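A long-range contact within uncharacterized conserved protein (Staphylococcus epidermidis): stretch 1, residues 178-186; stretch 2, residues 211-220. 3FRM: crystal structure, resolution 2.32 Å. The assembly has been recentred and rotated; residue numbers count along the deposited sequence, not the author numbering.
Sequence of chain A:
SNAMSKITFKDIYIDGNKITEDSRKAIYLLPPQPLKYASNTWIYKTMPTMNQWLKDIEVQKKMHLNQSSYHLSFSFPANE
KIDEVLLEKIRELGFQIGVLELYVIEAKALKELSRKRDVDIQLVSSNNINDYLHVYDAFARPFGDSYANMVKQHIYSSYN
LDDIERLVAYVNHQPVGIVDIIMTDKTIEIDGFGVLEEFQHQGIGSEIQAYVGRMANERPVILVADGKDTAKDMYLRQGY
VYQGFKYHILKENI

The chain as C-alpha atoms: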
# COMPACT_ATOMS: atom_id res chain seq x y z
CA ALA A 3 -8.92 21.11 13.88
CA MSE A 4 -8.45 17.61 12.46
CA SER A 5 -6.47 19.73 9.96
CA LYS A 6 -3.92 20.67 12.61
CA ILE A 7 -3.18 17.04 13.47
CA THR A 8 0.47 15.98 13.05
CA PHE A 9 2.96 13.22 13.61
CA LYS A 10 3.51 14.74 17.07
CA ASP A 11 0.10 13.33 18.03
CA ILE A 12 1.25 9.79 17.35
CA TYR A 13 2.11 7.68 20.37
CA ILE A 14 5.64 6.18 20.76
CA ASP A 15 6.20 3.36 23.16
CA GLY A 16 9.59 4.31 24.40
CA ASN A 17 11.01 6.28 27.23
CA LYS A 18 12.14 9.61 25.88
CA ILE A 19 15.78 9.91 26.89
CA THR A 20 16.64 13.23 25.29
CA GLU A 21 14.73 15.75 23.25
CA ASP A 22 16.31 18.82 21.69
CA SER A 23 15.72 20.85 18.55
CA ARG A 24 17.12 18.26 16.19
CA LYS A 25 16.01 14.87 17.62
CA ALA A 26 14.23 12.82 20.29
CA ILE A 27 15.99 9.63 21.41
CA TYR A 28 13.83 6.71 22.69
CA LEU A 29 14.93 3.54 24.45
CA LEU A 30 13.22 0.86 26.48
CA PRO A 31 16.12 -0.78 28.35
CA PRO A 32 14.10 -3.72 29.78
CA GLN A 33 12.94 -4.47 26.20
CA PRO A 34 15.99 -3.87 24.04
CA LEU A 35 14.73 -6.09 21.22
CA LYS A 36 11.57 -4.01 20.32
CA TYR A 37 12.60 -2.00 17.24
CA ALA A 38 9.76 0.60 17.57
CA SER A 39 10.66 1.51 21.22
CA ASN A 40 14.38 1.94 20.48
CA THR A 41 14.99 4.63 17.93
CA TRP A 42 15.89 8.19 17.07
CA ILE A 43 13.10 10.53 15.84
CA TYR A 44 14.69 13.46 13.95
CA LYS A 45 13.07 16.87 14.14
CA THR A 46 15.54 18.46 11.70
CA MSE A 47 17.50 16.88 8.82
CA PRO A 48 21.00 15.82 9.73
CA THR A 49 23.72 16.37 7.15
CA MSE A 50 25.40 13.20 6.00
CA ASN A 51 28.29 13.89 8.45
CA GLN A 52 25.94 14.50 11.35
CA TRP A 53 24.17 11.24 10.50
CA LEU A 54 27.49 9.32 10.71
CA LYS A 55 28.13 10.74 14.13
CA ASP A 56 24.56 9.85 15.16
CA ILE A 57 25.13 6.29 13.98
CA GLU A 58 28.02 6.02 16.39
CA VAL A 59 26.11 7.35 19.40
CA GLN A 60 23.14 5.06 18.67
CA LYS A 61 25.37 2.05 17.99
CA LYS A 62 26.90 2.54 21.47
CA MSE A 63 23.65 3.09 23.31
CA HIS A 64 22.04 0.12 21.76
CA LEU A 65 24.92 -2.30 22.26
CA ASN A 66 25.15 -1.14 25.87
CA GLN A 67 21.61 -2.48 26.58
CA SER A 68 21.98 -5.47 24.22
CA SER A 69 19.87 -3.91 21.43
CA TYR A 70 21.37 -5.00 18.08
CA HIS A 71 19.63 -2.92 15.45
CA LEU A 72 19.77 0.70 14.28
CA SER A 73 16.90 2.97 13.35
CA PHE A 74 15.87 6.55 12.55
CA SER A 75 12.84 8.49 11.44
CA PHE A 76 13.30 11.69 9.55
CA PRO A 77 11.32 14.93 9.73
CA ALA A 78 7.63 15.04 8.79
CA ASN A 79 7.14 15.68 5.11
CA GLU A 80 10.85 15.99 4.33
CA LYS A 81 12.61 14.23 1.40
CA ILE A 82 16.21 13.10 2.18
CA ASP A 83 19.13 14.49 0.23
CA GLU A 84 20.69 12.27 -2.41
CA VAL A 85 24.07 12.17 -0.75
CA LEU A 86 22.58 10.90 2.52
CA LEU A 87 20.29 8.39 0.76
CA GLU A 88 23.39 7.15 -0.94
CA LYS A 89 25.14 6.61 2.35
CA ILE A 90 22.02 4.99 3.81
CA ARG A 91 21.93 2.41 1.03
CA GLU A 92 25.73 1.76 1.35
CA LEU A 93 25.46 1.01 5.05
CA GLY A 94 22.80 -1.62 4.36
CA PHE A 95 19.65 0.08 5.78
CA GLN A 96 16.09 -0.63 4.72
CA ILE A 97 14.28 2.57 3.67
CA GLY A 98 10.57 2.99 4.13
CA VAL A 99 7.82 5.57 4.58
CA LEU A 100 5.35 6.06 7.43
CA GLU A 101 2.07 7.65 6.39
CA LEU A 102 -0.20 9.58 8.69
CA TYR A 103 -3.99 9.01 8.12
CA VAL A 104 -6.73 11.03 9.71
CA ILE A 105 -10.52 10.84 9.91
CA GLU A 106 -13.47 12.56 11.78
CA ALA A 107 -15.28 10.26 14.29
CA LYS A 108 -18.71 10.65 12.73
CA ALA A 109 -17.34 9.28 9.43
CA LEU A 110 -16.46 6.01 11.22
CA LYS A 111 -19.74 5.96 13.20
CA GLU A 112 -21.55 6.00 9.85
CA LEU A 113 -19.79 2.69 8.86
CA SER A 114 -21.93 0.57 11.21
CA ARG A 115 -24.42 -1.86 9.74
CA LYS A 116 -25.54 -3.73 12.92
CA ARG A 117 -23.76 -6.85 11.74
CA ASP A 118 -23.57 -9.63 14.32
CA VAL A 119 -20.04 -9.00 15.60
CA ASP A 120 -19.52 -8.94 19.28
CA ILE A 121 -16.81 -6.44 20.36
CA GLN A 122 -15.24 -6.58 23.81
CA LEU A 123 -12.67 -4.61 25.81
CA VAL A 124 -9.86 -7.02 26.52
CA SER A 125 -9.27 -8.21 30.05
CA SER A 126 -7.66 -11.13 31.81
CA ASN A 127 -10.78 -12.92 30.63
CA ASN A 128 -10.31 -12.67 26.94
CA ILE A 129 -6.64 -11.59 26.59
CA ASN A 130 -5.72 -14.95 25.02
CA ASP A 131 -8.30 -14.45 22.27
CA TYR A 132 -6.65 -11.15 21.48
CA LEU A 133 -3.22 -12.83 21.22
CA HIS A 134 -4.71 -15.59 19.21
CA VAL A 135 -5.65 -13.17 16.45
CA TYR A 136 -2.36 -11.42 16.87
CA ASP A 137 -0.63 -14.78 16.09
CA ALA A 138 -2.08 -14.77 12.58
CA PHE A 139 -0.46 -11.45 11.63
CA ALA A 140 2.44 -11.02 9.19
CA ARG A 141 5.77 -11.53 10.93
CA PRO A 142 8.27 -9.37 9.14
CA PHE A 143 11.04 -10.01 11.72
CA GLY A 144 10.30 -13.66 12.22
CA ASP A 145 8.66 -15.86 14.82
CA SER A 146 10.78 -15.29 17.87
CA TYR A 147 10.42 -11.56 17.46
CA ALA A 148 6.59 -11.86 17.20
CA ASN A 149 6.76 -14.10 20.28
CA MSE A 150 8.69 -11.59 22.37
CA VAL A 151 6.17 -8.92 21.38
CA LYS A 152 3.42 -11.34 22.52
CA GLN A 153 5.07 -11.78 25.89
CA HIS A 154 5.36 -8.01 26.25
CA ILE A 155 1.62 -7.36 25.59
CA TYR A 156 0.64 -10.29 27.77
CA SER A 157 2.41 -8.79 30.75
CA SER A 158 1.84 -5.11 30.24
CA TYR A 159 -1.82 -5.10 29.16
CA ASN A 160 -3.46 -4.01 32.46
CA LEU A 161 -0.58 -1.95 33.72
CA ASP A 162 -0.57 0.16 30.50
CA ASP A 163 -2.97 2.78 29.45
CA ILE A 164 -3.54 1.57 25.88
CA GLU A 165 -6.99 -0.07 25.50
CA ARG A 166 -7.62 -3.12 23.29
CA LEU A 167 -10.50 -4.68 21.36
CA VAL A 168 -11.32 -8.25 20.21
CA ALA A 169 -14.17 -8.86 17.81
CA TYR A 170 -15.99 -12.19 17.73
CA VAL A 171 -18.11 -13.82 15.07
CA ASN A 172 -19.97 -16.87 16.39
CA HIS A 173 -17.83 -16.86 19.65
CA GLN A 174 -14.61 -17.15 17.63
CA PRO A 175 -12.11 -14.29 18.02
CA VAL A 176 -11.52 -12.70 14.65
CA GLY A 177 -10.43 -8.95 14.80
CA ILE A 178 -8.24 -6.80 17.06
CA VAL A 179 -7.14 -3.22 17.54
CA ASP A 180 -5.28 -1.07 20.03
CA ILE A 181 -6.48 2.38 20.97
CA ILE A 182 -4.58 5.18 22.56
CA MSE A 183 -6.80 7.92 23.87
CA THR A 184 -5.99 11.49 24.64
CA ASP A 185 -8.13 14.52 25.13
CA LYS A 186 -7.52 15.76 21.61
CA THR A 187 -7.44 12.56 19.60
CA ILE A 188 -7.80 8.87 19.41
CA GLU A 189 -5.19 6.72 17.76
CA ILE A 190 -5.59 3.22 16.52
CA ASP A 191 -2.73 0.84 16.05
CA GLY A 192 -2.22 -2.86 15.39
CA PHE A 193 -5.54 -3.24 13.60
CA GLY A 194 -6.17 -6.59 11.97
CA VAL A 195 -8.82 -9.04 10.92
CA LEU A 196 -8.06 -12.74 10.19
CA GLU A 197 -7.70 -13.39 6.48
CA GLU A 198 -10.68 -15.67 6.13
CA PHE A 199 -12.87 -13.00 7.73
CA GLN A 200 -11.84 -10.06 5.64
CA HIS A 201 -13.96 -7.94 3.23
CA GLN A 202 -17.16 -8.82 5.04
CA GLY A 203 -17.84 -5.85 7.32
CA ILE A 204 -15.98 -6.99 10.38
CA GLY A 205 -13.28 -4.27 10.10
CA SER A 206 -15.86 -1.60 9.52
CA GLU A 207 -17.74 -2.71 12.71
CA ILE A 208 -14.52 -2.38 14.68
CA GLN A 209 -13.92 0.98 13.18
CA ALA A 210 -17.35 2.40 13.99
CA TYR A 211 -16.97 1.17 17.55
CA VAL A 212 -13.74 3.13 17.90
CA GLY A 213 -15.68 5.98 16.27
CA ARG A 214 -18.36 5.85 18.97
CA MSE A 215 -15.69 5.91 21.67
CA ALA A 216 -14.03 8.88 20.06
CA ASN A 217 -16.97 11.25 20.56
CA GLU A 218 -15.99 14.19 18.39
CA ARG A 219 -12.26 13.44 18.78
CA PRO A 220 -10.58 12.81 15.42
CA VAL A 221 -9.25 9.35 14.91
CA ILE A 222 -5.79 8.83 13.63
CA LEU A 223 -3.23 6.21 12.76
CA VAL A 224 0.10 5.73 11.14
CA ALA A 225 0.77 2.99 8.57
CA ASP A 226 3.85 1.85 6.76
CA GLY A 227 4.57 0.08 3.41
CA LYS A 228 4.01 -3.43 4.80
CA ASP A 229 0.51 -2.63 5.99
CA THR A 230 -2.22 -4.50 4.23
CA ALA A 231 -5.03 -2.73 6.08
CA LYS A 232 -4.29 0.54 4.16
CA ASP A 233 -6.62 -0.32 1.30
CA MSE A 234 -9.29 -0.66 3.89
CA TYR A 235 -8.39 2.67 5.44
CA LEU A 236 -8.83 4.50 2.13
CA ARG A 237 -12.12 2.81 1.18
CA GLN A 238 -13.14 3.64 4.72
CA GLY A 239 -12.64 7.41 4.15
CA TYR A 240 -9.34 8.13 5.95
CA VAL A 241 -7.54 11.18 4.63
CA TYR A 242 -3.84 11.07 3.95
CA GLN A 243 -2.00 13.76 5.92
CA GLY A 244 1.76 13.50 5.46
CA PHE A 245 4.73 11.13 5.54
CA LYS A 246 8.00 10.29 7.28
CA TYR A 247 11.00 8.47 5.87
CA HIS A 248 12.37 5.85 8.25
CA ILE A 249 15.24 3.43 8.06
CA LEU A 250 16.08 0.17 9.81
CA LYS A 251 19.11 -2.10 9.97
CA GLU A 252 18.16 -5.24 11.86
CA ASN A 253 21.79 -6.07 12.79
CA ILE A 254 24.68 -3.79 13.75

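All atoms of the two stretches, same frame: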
# COMPACT_ATOMS: atom_id res chain seq x y z
N ILE A 178 -8.77 -7.53 15.90
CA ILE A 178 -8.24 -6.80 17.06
C ILE A 178 -7.84 -5.36 16.74
O ILE A 178 -7.66 -4.97 15.56
CB ILE A 178 -7.06 -7.60 17.80
CG1 ILE A 178 -5.88 -7.77 16.85
CG2 ILE A 178 -7.56 -8.98 18.35
CD1 ILE A 178 -4.62 -8.48 17.55
N VAL A 179 -7.73 -4.53 17.78
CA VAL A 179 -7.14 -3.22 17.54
C VAL A 179 -6.74 -2.70 18.88
O VAL A 179 -7.37 -3.07 19.86
CB VAL A 179 -8.14 -2.25 16.81
CG1 VAL A 179 -9.49 -2.03 17.64
CG2 VAL A 179 -7.45 -0.95 16.40
N ASP A 180 -5.70 -1.89 18.90
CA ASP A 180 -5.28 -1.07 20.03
C ASP A 180 -5.72 0.38 19.87
O ASP A 180 -5.70 0.91 18.77
CB ASP A 180 -3.77 -1.02 20.04
CG ASP A 180 -3.18 -2.33 20.33
OD1 ASP A 180 -2.01 -2.36 20.75
OD2 ASP A 180 -3.89 -3.35 20.19
N ILE A 181 -6.10 1.00 20.98
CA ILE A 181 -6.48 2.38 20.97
C ILE A 181 -5.78 3.11 22.08
O ILE A 181 -5.69 2.63 23.20
CB ILE A 181 -8.04 2.61 21.06
CG1 ILE A 181 -8.67 1.76 22.15
CG2 ILE A 181 -8.70 2.26 19.75
CD1 ILE A 181 -9.13 0.37 21.69
N ILE A 182 -5.29 4.28 21.70
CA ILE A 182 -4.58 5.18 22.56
C ILE A 182 -5.40 6.45 22.57
O ILE A 182 -5.56 7.12 21.52
CB ILE A 182 -3.15 5.50 22.03
CG1 ILE A 182 -2.30 4.25 21.94
CG2 ILE A 182 -2.44 6.53 22.89
CD1 ILE A 182 -2.10 3.80 20.49
N MSE A 183 -5.91 6.79 23.75
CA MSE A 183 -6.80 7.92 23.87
C MSE A 183 -6.16 9.11 24.54
O MSE A 183 -5.38 8.97 25.45
CB MSE A 183 -8.01 7.51 24.65
CG MSE A 183 -8.52 6.20 24.15
SE MSE A 183 -9.98 5.63 25.25
CE MSE A 183 -8.94 5.02 26.84
N THR A 184 -6.49 10.30 24.06
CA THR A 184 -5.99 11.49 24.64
C THR A 184 -7.21 12.36 24.66
O THR A 184 -8.29 11.94 24.29
CB THR A 184 -4.88 12.13 23.76
OG1 THR A 184 -5.24 12.03 22.37
CG2 THR A 184 -3.53 11.41 23.92
N ASP A 185 -7.04 13.58 25.13
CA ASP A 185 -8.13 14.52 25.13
C ASP A 185 -8.42 14.91 23.71
O ASP A 185 -9.58 14.95 23.31
CB ASP A 185 -7.73 15.75 25.93
CG ASP A 185 -7.49 15.42 27.38
OD1 ASP A 185 -6.31 15.50 27.82
OD2 ASP A 185 -8.46 15.04 28.06
N LYS A 186 -7.38 15.19 22.94
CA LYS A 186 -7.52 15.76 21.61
C LYS A 186 -7.89 14.70 20.59
O LYS A 186 -8.75 14.91 19.74
CB LYS A 186 -6.19 16.38 21.20
CG LYS A 186 -6.29 17.76 20.53
CD LYS A 186 -5.35 17.85 19.27
CE LYS A 186 -3.87 17.62 19.59
NZ LYS A 186 -2.96 18.08 18.49
N TYR A 211 -17.04 1.27 16.11
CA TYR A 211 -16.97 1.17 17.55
C TYR A 211 -15.97 2.21 18.09
O TYR A 211 -16.32 3.04 18.93
CB TYR A 211 -16.48 -0.24 17.91
CG TYR A 211 -16.53 -0.52 19.38
CD1 TYR A 211 -17.57 -1.29 19.93
CD2 TYR A 211 -15.53 -0.04 20.23
CE1 TYR A 211 -17.64 -1.54 21.29
CE2 TYR A 211 -15.58 -0.30 21.61
CZ TYR A 211 -16.66 -1.04 22.12
OH TYR A 211 -16.72 -1.31 23.46
N VAL A 212 -14.74 2.14 17.59
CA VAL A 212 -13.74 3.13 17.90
C VAL A 212 -14.33 4.54 17.68
O VAL A 212 -14.15 5.46 18.50
CB VAL A 212 -12.47 2.86 17.06
CG1 VAL A 212 -11.51 4.00 17.16
CG2 VAL A 212 -11.76 1.52 17.50
N GLY A 213 -15.10 4.70 16.61
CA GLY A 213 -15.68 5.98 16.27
C GLY A 213 -16.63 6.47 17.35
O GLY A 213 -16.66 7.68 17.66
N ARG A 214 -17.43 5.53 17.91
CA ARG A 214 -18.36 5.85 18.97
C ARG A 214 -17.61 6.20 20.25
O ARG A 214 -17.99 7.14 20.93
CB ARG A 214 -19.41 4.74 19.20
CG ARG A 214 -20.46 4.65 18.08
CD ARG A 214 -21.53 3.59 18.34
NE ARG A 214 -20.97 2.28 18.71
CZ ARG A 214 -20.64 1.32 17.86
NH1 ARG A 214 -20.81 1.48 16.55
NH2 ARG A 214 -20.13 0.18 18.32
N MSE A 215 -16.53 5.49 20.56
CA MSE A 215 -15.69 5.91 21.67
C MSE A 215 -15.12 7.29 21.46
O MSE A 215 -14.98 8.05 22.41
CB MSE A 215 -14.52 4.98 21.91
CG MSE A 215 -14.90 3.62 22.32
SE MSE A 215 -13.27 2.55 22.45
CE MSE A 215 -12.15 3.33 21.07
N ALA A 216 -14.76 7.65 20.24
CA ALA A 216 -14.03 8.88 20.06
C ALA A 216 -14.79 10.13 20.48
O ALA A 216 -14.18 11.15 20.83
CB ALA A 216 -13.53 9.00 18.65
N ASN A 217 -16.12 10.06 20.45
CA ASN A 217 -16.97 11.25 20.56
C ASN A 217 -16.81 12.15 19.34
O ASN A 217 -17.12 11.72 18.24
CB ASN A 217 -16.71 12.02 21.85
CG ASN A 217 -17.47 11.46 23.01
OD1 ASN A 217 -16.93 10.65 23.78
ND2 ASN A 217 -18.74 11.87 23.14
N GLU A 218 -16.37 13.39 19.53
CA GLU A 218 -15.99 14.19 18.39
C GLU A 218 -14.46 14.33 18.22
O GLU A 218 -13.97 15.13 17.39
CB GLU A 218 -16.72 15.54 18.42
CG GLU A 218 -18.29 15.39 18.26
CD GLU A 218 -18.89 16.32 17.17
OE1 GLU A 218 -18.16 16.66 16.18
OE2 GLU A 218 -20.09 16.72 17.29
N ARG A 219 -13.71 13.55 19.00
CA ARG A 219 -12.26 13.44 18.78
C ARG A 219 -11.98 12.83 17.40
O ARG A 219 -12.58 11.82 17.03
CB ARG A 219 -11.57 12.59 19.85
CG ARG A 219 -11.46 13.24 21.21
CD ARG A 219 -10.99 12.29 22.31
NE ARG A 219 -11.90 11.18 22.62
CZ ARG A 219 -11.69 10.25 23.57
NH1 ARG A 219 -10.60 10.29 24.34
NH2 ARG A 219 -12.55 9.26 23.75
N PRO A 220 -11.09 13.45 16.62
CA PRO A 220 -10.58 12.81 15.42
C PRO A 220 -9.94 11.46 15.72
O PRO A 220 -9.33 11.23 16.80
CB PRO A 220 -9.45 13.75 14.96
CG PRO A 220 -9.71 15.08 15.65
CD PRO A 220 -10.83 14.90 16.64

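The striking feature of this contact is a single arginine that bonds to the last carbonyls before the chain leaves helical geometry at Asn217 and reaches the neighbouring strand's exit with the same guanidinium. Arg219 NE donates to Ala216 O at 2.9 Å, Arg219 NH2 donates to Met215 O at 3.0 Å, and Arg219 NH1 crosses to Thr184 O at 2.8 Å. All three acceptors are backbone carbonyls; no acidic side chain takes part in these three bonds. Thr184 O lies at the guanidinium edge, near its plane, and the N-H...O angle of 160° makes this a well-directed bond.

Arg219 is the last residue of a tight turn. Asn217 leaves helical geometry with positive phi, and a type II' turn runs from Ala216 to Arg219, closed by Arg219 N donating to Ala216 O at 3.1 Å. Ala216 O therefore accepts from both the backbone and the side chain of Arg219. The aliphatic part of that side chain is used as well: Arg219 CG lies 3.5 Å from Lys186 O, and Arg219 CD lies 3.2 Å from Asp185 O. Pro220 CD also comes near the first of these oxygens, 3.7 Å from Lys186 O.

Earlier in both stretches the logic is apolar. Strand and helix run nearly parallel, 13° apart, with axes 11.0 Å apart at closest approach, a gap bridged by side chains. Alternation along the strand turns Val179 and Ile181 toward the helix while Asp180 points away. On the helix, Val212 and Met215, three residues apart, answer them. Val212 CG2 sits 4.2 Å from Val179 CG1 and 3.9 Å from Ile181 CG2, and the selenomethionine Met215 places CE 3.8 Å from Ile181 CG2. The rule to read here is sequential: branched aliphatics and a selenomethionine meet between strand and helix, then one arginine links the C-terminal parts of the two stretches through main-chain oxygens.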